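Local coordinates for DUF2020 domain-containing protein (Corynebacterium diphtheriae, PDB 3V7B) that is of unknown function but belongs to the DUF2020 family of the Mog1p/PsbP clan, at residues Glu96-Pro101 against Gly106-His111. Numbering follows the deposited sequence.
Sequences EPAEEP and GGRAGH
A short antiparallel beta hairpin at the edge of the seven-stranded antiparallel sheet, where 96-98 is an outermost strand, brings Glu96-Ala98 against Gly106-Arg108. Glu96 and Arg108 form a hydrogen-bonded pair, Glu96 N to Arg108 O and Arg108 N to Glu96 O, both 2.9 Å. At the next such pair Gly106 N reaches Ala98 O at 2.8 Å, and the return hydrogen bond, Ala98 N to Gly106 O (3.0 Å), has a nearly straight N-H but arrives well above the carbonyl plane. Between them, at the non-hydrogen-bonded Pro97-Gly107 pair, the CA atoms are 4.5 Å apart, and Gly107 CA makes a close CA-H...O contact with Glu96 O.

Arg108 adds a side-chain link. With chi1 at 54°, CG is set between the two backbone branches, and the extended chain beyond passes over the edge strand, bringing Arg108 NE to Pro97 O (3.1 Å) in a bent hydrogen bond. Glu96 OE2 sits over one guanidinium face, 3.3 Å from Arg108 NE, in a purely electrostatic salt bridge. A water at the guanidinium edge joins Arg108 NH2 to Pro97 O. A second water links Glu99 OE2, also hydrogen-bonded to Ser105 OG, to Gly106 O.

The methyl of Ala98 packs beside Arg108 CG (3.9 Å) and reaches Tyr117 and Val119 of strand 114-121, which pairs with the far edge of strand 105-111. Arg108 NH1 continues to a salt bridge with Glu139 of helix 135-149, tying the hairpin to that helix.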
loop_
_atom_site.group_PDB
_atom_site.type_symbol
_atom_site.label_atom_id
_atom_site.label_comp_id
_atom_site.label_asym_id
_atom_site.label_seq_id
_atom_site.Cartn_x
_atom_site.Cartn_y
_atom_site.Cartn_z
ATOM N N GLU A 96 -14.945 2.484 5.554
ATOM C CA GLU A 96 -15.098 3.058 6.885
ATOM C C GLU A 96 -13.868 3.849 7.263
ATOM O O GLU A 96 -12.799 3.742 6.587
ATOM C CB GLU A 96 -15.477 1.980 7.931
ATOM C CG GLU A 96 -14.435 0.898 8.055
ATOM C CD GLU A 96 -14.655 -0.121 9.135
ATOM O OE1 GLU A 96 -15.706 -0.134 9.784
ATOM O OE2 GLU A 96 -13.725 -0.928 9.322
ATOM N N PRO A 97 -14.004 4.731 8.267
ATOM C CA PRO A 97 -12.843 5.556 8.541
ATOM C C PRO A 97 -11.659 4.732 9.003
ATOM O O PRO A 97 -11.841 3.720 9.662
ATOM C CB PRO A 97 -13.302 6.479 9.658
ATOM C CG PRO A 97 -14.798 6.501 9.520
ATOM C CD PRO A 97 -15.192 5.160 9.018
ATOM N N ALA A 98 -10.486 5.169 8.594
ATOM C CA ALA A 98 -9.201 4.673 9.059
ATOM C C ALA A 98 -8.492 5.873 9.616
ATOM O O ALA A 98 -8.268 6.906 8.901
ATOM C CB ALA A 98 -8.411 4.041 7.924
ATOM N N GLU A 99 -8.170 5.807 10.908
ATOM C CA GLU A 99 -7.534 6.957 11.560
ATOM C C GLU A 99 -6.292 6.571 12.326
ATOM O O GLU A 99 -5.975 7.223 13.319
ATOM C CB GLU A 99 -8.515 7.630 12.515
ATOM C CG GLU A 99 -9.773 8.159 11.841
ATOM C CD GLU A 99 -9.536 9.338 10.897
ATOM O OE1 GLU A 99 -8.850 10.316 11.332
ATOM O OE2 GLU A 99 -10.053 9.281 9.726
ATOM N N GLU A 100 -5.608 5.529 11.893
ATOM C CA GLU A 100 -4.393 5.088 12.579
ATOM C C GLU A 100 -3.263 4.973 11.503
ATOM O O GLU A 100 -3.516 4.755 10.286
ATOM C CB GLU A 100 -4.649 3.800 13.436
ATOM C CG GLU A 100 -5.741 3.977 14.516
ATOM C CD GLU A 100 -5.978 2.800 15.513
ATOM O OE1 GLU A 100 -6.788 2.996 16.506
ATOM O OE2 GLU A 100 -5.401 1.686 15.348
ATOM N N PRO A 101 -2.018 5.198 11.900
ATOM C CA PRO A 101 -1.565 5.712 13.191
ATOM C C PRO A 101 -1.959 7.185 13.434
ATOM O O PRO A 101 -2.435 7.912 12.539
ATOM C CB PRO A 101 -0.037 5.518 13.128
ATOM C CG PRO A 101 0.314 5.415 11.694
ATOM C CD PRO A 101 -0.911 5.065 10.921
ATOM N N GLY A 106 -8.132 8.425 6.522
ATOM C CA GLY A 106 -8.503 7.915 5.234
ATOM C C GLY A 106 -9.615 6.872 5.438
ATOM O O GLY A 106 -10.492 7.124 6.263
ATOM N N GLY A 107 -9.500 5.729 4.780
ATOM C CA GLY A 107 -10.560 4.664 4.803
ATOM C C GLY A 107 -10.005 3.250 4.715
ATOM O O GLY A 107 -8.841 3.028 4.338
ATOM N N ARG A 108 -10.861 2.283 5.017
ATOM C CA ARG A 108 -10.482 0.900 5.067
ATOM C C ARG A 108 -11.750 0.069 4.815
ATOM O O ARG A 108 -12.872 0.540 5.077
ATOM C CB ARG A 108 -9.848 0.525 6.424
ATOM C CG ARG A 108 -10.696 0.861 7.628
ATOM C CD ARG A 108 -10.168 0.295 8.927
ATOM N NE ARG A 108 -11.028 0.754 10.033
ATOM C CZ ARG A 108 -10.993 0.271 11.281
ATOM N NH1 ARG A 108 -10.104 -0.671 11.606
ATOM N NH2 ARG A 108 -11.835 0.745 12.217
ATOM N N ALA A 109 -11.564 -1.123 4.278
ATOM C CA ALA A 109 -12.655 -2.013 3.892
ATOM C C ALA A 109 -12.020 -3.391 3.649
ATOM O O ALA A 109 -10.847 -3.481 3.143
ATOM C CB ALA A 109 -13.334 -1.544 2.609
ATOM N N GLY A 110 -12.737 -4.444 4.056
ATOM C CA GLY A 110 -12.304 -5.801 3.796
ATOM C C GLY A 110 -13.516 -6.559 3.256
ATOM O O GLY A 110 -14.530 -6.571 3.915
ATOM N N HIS A 111 -13.452 -7.099 2.034
ATOM C CA HIS A 111 -14.595 -7.861 1.424
ATOM C C HIS A 111 -14.115 -9.154 0.803
ATOM O O HIS A 111 -12.949 -9.505 0.927
ATOM C CB HIS A 111 -15.280 -7.029 0.341
ATOM C CG HIS A 111 -15.719 -5.667 0.797
ATOM N ND1 HIS A 111 -16.596 -5.478 1.821
ATOM C CD2 HIS A 111 -15.388 -4.397 0.321
ATOM C CE1 HIS A 111 -16.799 -4.156 2.001
ATOM N NE2 HIS A 111 -16.060 -3.491 1.079
HETATM O O HOH W 1 -13.880 2.858 11.365
HETATM O O HOH W 2 -11.703 9.186 7.578
#